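Side-chain contacts in betaine aldehyde dehydrogenase (Staphylococcus aureus subsp. aureus COL, PDB 4QTO), which probably catalyses the NAD-dependent oxidation of betaine aldehyde to glycine betaine, as a tetrameric member of the aldehyde dehydrogenase family: residues G152-S157 and D161-I166; D251-T256 and K263-N268; A332-V337 and I378-K383. One frame throughout, in Å; residues are numbered along the deposited sequence.

The three contacts follow one another along the chain and never touch. Contacts 1 and 2 reach the same sheet, where strands 162-177 and 252-256 are neighbours, yet the nearest atoms of the two contacts are about 17 Å apart. Contact 2 is the buried one, a helix laid on a central strand. Contact 1, its centre about 37 Å from the centre of the chain, is a partly buried hairpin mixing backbone bonds, hydroxyls and charges. Contact 3 lies across the chain's centre from both, at the edge strand of the second sheet. Like contact 2, it joins helix to strand through hydrocarbon alone, but three of its four touching residues, I334, A379 and V380, are partly exposed.

Contact 1 of 3, residues G152-S157 and D161-I166; sequences GEMIDS and DTESKI
S157 swings OG opposite its own backbone N (chi1 178°) while T162 tucks OG1 between N and the carbonyl carbon (chi1 63°), and the two hydroxyls meet: S157 OG donates to T162 OG1 at 2.7 Å. Both oxygens also bond to the backbone of I159, which ties the two strands together at the turn. M154 is bent at chi2 and chi3, and the bends carry CE along the strand pair until it lies 3.7 Å from E163 OE1; on the way SD rests beside K165 CB. E163 OE1 itself is salt-bridged to K165 of the second subunit.

The backbones are antiparallel. E153 and I166 form a hydrogen-bonded pair, with I166 N to E153 O at 2.8 Å and nearly straight (172°). Toward the turn the strands diverge: I155 N still reaches S164 O (2.9 Å), from above the carbonyl plane, but the return bond is replaced by a water that donates to I155 O and accepts from S164 N. On the face shared by these residues, E153 lays its CG 3.7 Å from CG1 of I166 in the conformer described (a second is modelled), and I155 CB lies beside S164 OG, which is hydrogen-bonded to H505.

Strand 501-509 pairs with the far edge of strand 162-177, and across strand 152-155 the backbones of G152 and M154 are hydrogen-bonded to the second subunit.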
# COMPACT_ATOMS: atom_id res chain seq x y z
N GLY A 152 7.07 -7.68 0.90
CA GLY A 152 5.87 -8.43 1.33
C GLY A 152 5.18 -7.80 2.52
O GLY A 152 5.38 -6.63 2.85
N GLU A 153 4.35 -8.58 3.18
CA GLU A 153 3.56 -8.07 4.28
C GLU A 153 3.50 -8.96 5.50
O GLU A 153 3.72 -10.16 5.42
CB GLU A 153 2.13 -7.75 3.84
CG GLU A 153 1.37 -8.86 3.17
CD GLU A 153 1.23 -8.76 1.61
OE1 GLU A 153 0.05 -8.83 1.23
OE2 GLU A 153 2.18 -8.64 0.74
N MET A 154 3.28 -8.33 6.64
CA MET A 154 3.00 -9.06 7.88
C MET A 154 1.48 -9.08 8.00
O MET A 154 0.82 -8.07 7.80
CB MET A 154 3.61 -8.40 9.12
CG MET A 154 5.10 -8.41 9.16
SD MET A 154 5.78 -10.06 9.14
CE MET A 154 5.03 -10.76 10.57
N ILE A 155 0.92 -10.26 8.23
CA ILE A 155 -0.54 -10.40 8.34
C ILE A 155 -0.95 -10.57 9.81
O ILE A 155 -0.31 -11.27 10.55
CB ILE A 155 -0.97 -11.65 7.55
CG1 ILE A 155 -0.65 -11.56 6.06
CG2 ILE A 155 -2.47 -11.97 7.75
CD1 ILE A 155 -1.31 -10.41 5.35
N ASP A 156 -2.02 -9.90 10.25
CA ASP A 156 -2.51 -10.13 11.62
C ASP A 156 -3.35 -11.46 11.48
O ASP A 156 -4.43 -11.56 10.88
CB ASP A 156 -3.27 -8.90 12.20
CG ASP A 156 -2.33 -7.79 12.71
OD1 ASP A 156 -1.24 -8.09 13.31
OD2 ASP A 156 -2.69 -6.59 12.58
N SER A 157 -2.73 -12.53 11.94
CA SER A 157 -3.32 -13.82 11.79
C SER A 157 -4.56 -13.98 12.67
O SER A 157 -4.56 -13.60 13.84
CB SER A 157 -2.31 -14.92 12.20
OG SER A 157 -2.90 -16.20 12.11
N ASP A 161 -1.41 -17.64 18.48
CA ASP A 161 -0.12 -18.34 18.54
C ASP A 161 0.39 -18.79 17.16
O ASP A 161 0.89 -19.90 16.99
CB ASP A 161 -0.13 -19.52 19.52
CG ASP A 161 -0.31 -19.07 20.97
OD1 ASP A 161 0.23 -18.02 21.33
OD2 ASP A 161 -1.01 -19.76 21.72
N THR A 162 0.22 -17.91 16.18
CA THR A 162 0.81 -18.10 14.87
C THR A 162 1.37 -16.77 14.36
O THR A 162 0.92 -15.68 14.80
CB THR A 162 -0.19 -18.61 13.80
OG1 THR A 162 -1.22 -17.62 13.61
CG2 THR A 162 -0.78 -19.94 14.18
N GLU A 163 2.35 -16.86 13.47
CA GLU A 163 2.91 -15.71 12.78
C GLU A 163 2.61 -15.97 11.32
O GLU A 163 2.88 -17.07 10.81
CB GLU A 163 4.42 -15.61 12.93
CG GLU A 163 4.97 -14.39 12.18
CD GLU A 163 6.46 -14.40 11.90
OE1 GLU A 163 7.06 -13.38 12.28
OE2 GLU A 163 7.00 -15.35 11.24
N SER A 164 2.11 -14.94 10.64
CA SER A 164 1.73 -15.04 9.24
C SER A 164 2.40 -13.95 8.44
O SER A 164 2.30 -12.77 8.80
CB SER A 164 0.21 -14.88 9.12
OG SER A 164 -0.27 -14.85 7.77
N LYS A 165 3.14 -14.34 7.42
CA LYS A 165 3.77 -13.34 6.57
C LYS A 165 3.66 -13.73 5.13
O LYS A 165 3.58 -14.92 4.81
CB LYS A 165 5.21 -13.10 6.95
CG LYS A 165 6.10 -14.28 6.79
CD LYS A 165 7.39 -14.08 7.62
CE LYS A 165 8.26 -15.31 7.56
NZ LYS A 165 9.34 -15.25 8.60
N ILE A 166 3.61 -12.72 4.27
CA ILE A 166 3.59 -12.96 2.83
C ILE A 166 4.92 -12.41 2.32
O ILE A 166 5.22 -11.22 2.49
CB ILE A 166 2.45 -12.23 2.12
CG1 ILE A 166 1.10 -12.51 2.76
CG2 ILE A 166 2.48 -12.56 0.64
CD1 ILE A 166 0.76 -13.97 2.93
O HOH W 1 1.60 -12.49 12.07

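Contact 2 of 3, residues D251-T256 and K263-N268; sequences DLVSFT and KHIMKN
I265 is the one residue of 263-268 that touches the strand segment, reaching toward it to meet V253 and F255. From CB the side chain forks. The short branch, CG2, stands opposite the backbone N and meets V253 CG1 at 3.7 Å, the two side chains passing at a slant. The long branch leaves CB beside the backbone N, and with chi2 at 177° CG1 serves as a straight spacer that carries the terminal methyl onward to the ring. There CD1 sits over one face of F255, offset toward the rim of the ring, in a CH-pi contact. I265 was modelled in two conformers, and here the methyl comes closer to the ring than carbons can sit, so the exact depth of this approach is doubtful.

One isoleucine therefore bridges two alternate residues of the strand, with a separate branch for each. V253 and F255 both point toward the helix, whereas S254 between them points away, and its OG, like T256 OG1, is hydrogen-bonded to K190 NZ. The F255 side chain also packs on I177, L278 and L280, residues of the flanking strands and the loop beyond. No hydrogen bond crosses between the segments. On another side of the helix, K263, M266 and K267 meet the third subunit.

Strand 252-256, helix 259-269 and strand 275-279 make a beta-alpha-beta unit of the Rossmann-type domain, which in aldehyde dehydrogenases binds NAD, and I265 packs the crossover helix onto its sheet.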
# COMPACT_ATOMS: atom_id res chain seq x y z
N ASP A 251 8.46 -19.92 -15.81
CA ASP A 251 7.42 -19.51 -14.84
C ASP A 251 6.50 -18.39 -15.35
O ASP A 251 5.39 -18.25 -14.87
CB ASP A 251 8.08 -19.11 -13.53
CG ASP A 251 8.83 -20.26 -12.89
OD1 ASP A 251 8.19 -21.30 -12.54
OD2 ASP A 251 10.09 -20.17 -12.80
N LEU A 252 6.99 -17.58 -16.31
CA LEU A 252 6.20 -16.50 -16.91
C LEU A 252 6.64 -16.32 -18.35
O LEU A 252 7.85 -16.25 -18.62
CB LEU A 252 6.44 -15.17 -16.17
CG LEU A 252 5.87 -13.89 -16.81
CD1 LEU A 252 4.36 -13.86 -16.76
CD2 LEU A 252 6.46 -12.66 -16.15
N VAL A 253 5.66 -16.24 -19.24
CA VAL A 253 5.90 -15.91 -20.65
C VAL A 253 5.31 -14.50 -20.83
O VAL A 253 4.12 -14.28 -20.57
CB VAL A 253 5.17 -16.87 -21.60
CG1 VAL A 253 5.42 -16.44 -23.05
CG2 VAL A 253 5.61 -18.28 -21.34
N SER A 254 6.14 -13.55 -21.24
CA SER A 254 5.74 -12.16 -21.46
C SER A 254 5.90 -11.85 -22.96
O SER A 254 7.03 -11.80 -23.43
CB SER A 254 6.54 -11.18 -20.62
OG SER A 254 6.10 -9.85 -20.86
N PHE A 255 4.80 -11.60 -23.66
CA PHE A 255 4.82 -11.41 -25.12
C PHE A 255 4.11 -10.12 -25.50
O PHE A 255 3.03 -9.83 -24.99
CB PHE A 255 4.12 -12.58 -25.78
CG PHE A 255 3.84 -12.39 -27.24
CD1 PHE A 255 4.80 -12.70 -28.20
CD2 PHE A 255 2.63 -11.87 -27.66
CE1 PHE A 255 4.54 -12.51 -29.53
CE2 PHE A 255 2.36 -11.70 -29.00
CZ PHE A 255 3.32 -12.01 -29.94
N THR A 256 4.76 -9.35 -26.37
CA THR A 256 4.18 -8.16 -26.94
C THR A 256 4.26 -8.35 -28.46
O THR A 256 5.34 -8.61 -28.99
CB THR A 256 4.93 -6.90 -26.50
OG1 THR A 256 4.80 -6.77 -25.06
CG2 THR A 256 4.34 -5.67 -27.16
N LYS A 263 -2.36 -15.37 -29.00
CA LYS A 263 -3.31 -16.44 -28.62
C LYS A 263 -2.61 -17.80 -28.67
O LYS A 263 -2.82 -18.64 -27.78
CB LYS A 263 -4.53 -16.42 -29.53
CG LYS A 263 -5.40 -15.20 -29.33
CD LYS A 263 -6.57 -15.21 -30.26
CE LYS A 263 -7.48 -14.04 -29.92
NZ LYS A 263 -8.61 -13.95 -30.85
N HIS A 264 -1.79 -18.02 -29.69
CA HIS A 264 -1.01 -19.26 -29.85
C HIS A 264 -0.06 -19.45 -28.68
O HIS A 264 0.04 -20.54 -28.12
CB HIS A 264 -0.26 -19.24 -31.18
CG HIS A 264 0.61 -20.43 -31.41
ND1 HIS A 264 0.14 -21.62 -31.91
CD2 HIS A 264 1.94 -20.60 -31.24
CE1 HIS A 264 1.14 -22.48 -32.02
NE2 HIS A 264 2.24 -21.89 -31.60
N ILE A 265 0.63 -18.38 -28.31
CA ILE A 265 1.53 -18.38 -27.15
C ILE A 265 0.81 -18.76 -25.87
O ILE A 265 1.29 -19.59 -25.09
CB ILE A 265 2.23 -17.04 -27.03
CG1 ILE A 265 3.27 -16.97 -28.15
CG2 ILE A 265 2.86 -16.83 -25.64
CD1 ILE A 265 4.02 -15.65 -28.24
N MET A 266 -0.36 -18.18 -25.65
CA MET A 266 -1.13 -18.49 -24.46
C MET A 266 -1.58 -19.96 -24.43
O MET A 266 -1.54 -20.61 -23.38
CB MET A 266 -2.33 -17.56 -24.35
CG MET A 266 -3.16 -17.78 -23.12
SD MET A 266 -4.36 -16.48 -22.87
CE MET A 266 -5.33 -17.15 -21.53
N LYS A 267 -1.98 -20.49 -25.58
CA LYS A 267 -2.38 -21.89 -25.65
C LYS A 267 -1.18 -22.80 -25.35
O LYS A 267 -1.34 -23.83 -24.71
CB LYS A 267 -3.01 -22.20 -27.00
CG LYS A 267 -4.37 -21.57 -27.19
CD LYS A 267 -4.86 -21.75 -28.63
CE LYS A 267 -6.22 -21.14 -28.90
NZ LYS A 267 -7.31 -21.95 -28.30
N ASN A 268 0.00 -22.41 -25.79
CA ASN A 268 1.22 -23.14 -25.50
C ASN A 268 1.59 -23.11 -24.04
O ASN A 268 1.95 -24.11 -23.45
CB ASN A 268 2.34 -22.45 -26.25
CG ASN A 268 2.49 -22.94 -27.67
OD1 ASN A 268 1.89 -23.92 -28.10
ND2 ASN A 268 3.35 -22.26 -28.41

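Contact 3 of 3, residues A332-V337 and I378-K383; sequences ALIDRV and IAVGGK
I334 is the first residue of the helical segment to touch the strand, and it does so with two branches. In the conformer described, one of two deposited, its CD1 reaches A379 CB at 3.7 Å, carried there by a long branch that leaves CB beside the backbone N and then runs extended (chi2 163°). Its CG2 lies more loosely beside V380 CB, at 4.1 Å; here the two side chains slide past each other in opposite directions, alongside rather than end-on.

R336 is directed elsewhere: its NE and NH2 bond to the carbonyl oxygens of S519 and F518 of the third subunit. One turn after I334, V337 faces the strand once more and sets CG1 against V380 CG1 at 3.8 Å. V337 is also covered by L302 and Y306, and by P398 and V400, so it lies deeper than I334.

V380 is thus held between both helix residues. A classic beta bulge opposite V400 lets the consecutive A379 and V380 both point toward the helix, which a regular strand would not allow. The helix and strand segments run at 59° to each other, with axes 8.9 Å apart at their closest, and strand 377-380 is the outermost of its sheet within the chain.

Every touching group is a hydrocarbon and no hydrogen bond crosses, so the fit rests on shape and burial: no directional bond between these two segments fixes how the helix sits on the strand.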
# COMPACT_ATOMS: atom_id res chain seq x y z
N ALA A 332 -10.36 19.68 -42.21
CA ALA A 332 -9.13 20.16 -41.60
C ALA A 332 -8.06 19.06 -41.52
O ALA A 332 -6.89 19.30 -41.81
CB ALA A 332 -9.41 20.72 -40.22
N LEU A 333 -8.49 17.86 -41.16
CA LEU A 333 -7.58 16.73 -41.04
C LEU A 333 -6.99 16.36 -42.41
O LEU A 333 -5.78 16.22 -42.58
CB LEU A 333 -8.30 15.53 -40.44
CG LEU A 333 -7.45 14.26 -40.31
CD1 LEU A 333 -6.34 14.50 -39.31
CD2 LEU A 333 -8.30 13.09 -39.89
N ILE A 334 -7.87 16.23 -43.40
CA ILE A 334 -7.45 15.88 -44.77
C ILE A 334 -6.46 16.89 -45.33
O ILE A 334 -5.43 16.51 -45.89
CB ILE A 334 -8.66 15.72 -45.68
CG1 ILE A 334 -9.44 14.45 -45.30
CG2 ILE A 334 -8.23 15.63 -47.15
CD1 ILE A 334 -10.85 14.40 -45.85
N ASP A 335 -6.75 18.18 -45.15
CA ASP A 335 -5.85 19.23 -45.61
C ASP A 335 -4.45 19.10 -44.98
O ASP A 335 -3.43 19.33 -45.65
CB ASP A 335 -6.41 20.62 -45.26
CG ASP A 335 -7.62 21.00 -46.10
OD1 ASP A 335 -8.05 20.21 -46.98
OD2 ASP A 335 -8.17 22.11 -45.84
N ARG A 336 -4.39 18.72 -43.69
CA ARG A 336 -3.11 18.56 -43.05
C ARG A 336 -2.40 17.29 -43.50
O ARG A 336 -1.17 17.27 -43.64
CB ARG A 336 -3.27 18.55 -41.53
CG ARG A 336 -3.69 19.88 -40.94
CD ARG A 336 -2.57 20.90 -40.91
NE ARG A 336 -1.48 20.56 -40.00
CZ ARG A 336 -1.52 20.73 -38.68
NH1 ARG A 336 -2.62 21.22 -38.10
NH2 ARG A 336 -0.47 20.41 -37.96
N VAL A 337 -3.15 16.20 -43.66
CA VAL A 337 -2.56 14.93 -44.07
C VAL A 337 -1.82 15.08 -45.40
O VAL A 337 -0.75 14.50 -45.59
CB VAL A 337 -3.60 13.79 -44.11
CG1 VAL A 337 -3.06 12.55 -44.80
CG2 VAL A 337 -4.03 13.46 -42.69
N ILE A 378 -11.83 6.30 -49.36
CA ILE A 378 -10.43 6.61 -49.07
C ILE A 378 -10.35 8.10 -49.40
O ILE A 378 -10.25 8.48 -50.59
CB ILE A 378 -9.44 5.82 -49.94
CG1 ILE A 378 -9.71 4.32 -49.85
CG2 ILE A 378 -8.01 6.13 -49.55
CD1 ILE A 378 -9.64 3.73 -48.48
N ALA A 379 -10.44 8.94 -48.39
CA ALA A 379 -10.50 10.37 -48.59
C ALA A 379 -9.19 11.00 -49.05
O ALA A 379 -9.20 12.01 -49.78
CB ALA A 379 -11.02 11.06 -47.36
N VAL A 380 -8.08 10.43 -48.62
CA VAL A 380 -6.75 10.88 -49.00
C VAL A 380 -5.78 9.74 -48.73
O VAL A 380 -6.02 8.92 -47.83
CB VAL A 380 -6.35 12.18 -48.26
CG1 VAL A 380 -6.24 11.94 -46.77
CG2 VAL A 380 -5.04 12.74 -48.80
N GLY A 381 -4.73 9.64 -49.54
CA GLY A 381 -3.73 8.57 -49.36
C GLY A 381 -4.20 7.25 -49.90
O GLY A 381 -4.84 7.19 -50.97
N GLY A 382 -3.84 6.18 -49.21
CA GLY A 382 -4.25 4.84 -49.58
C GLY A 382 -3.39 4.12 -50.62
O GLY A 382 -3.80 3.11 -51.15
N LYS A 383 -2.22 4.66 -50.94
CA LYS A 383 -1.32 4.06 -51.91
C LYS A 383 0.13 4.28 -51.55
O LYS A 383 0.42 5.07 -50.66
CB LYS A 383 -1.51 4.73 -53.28
CG LYS A 383 -2.92 4.66 -53.80
CD LYS A 383 -3.08 5.08 -55.25
CE LYS A 383 -4.55 4.90 -55.65
NZ LYS A 383 -4.75 4.71 -57.11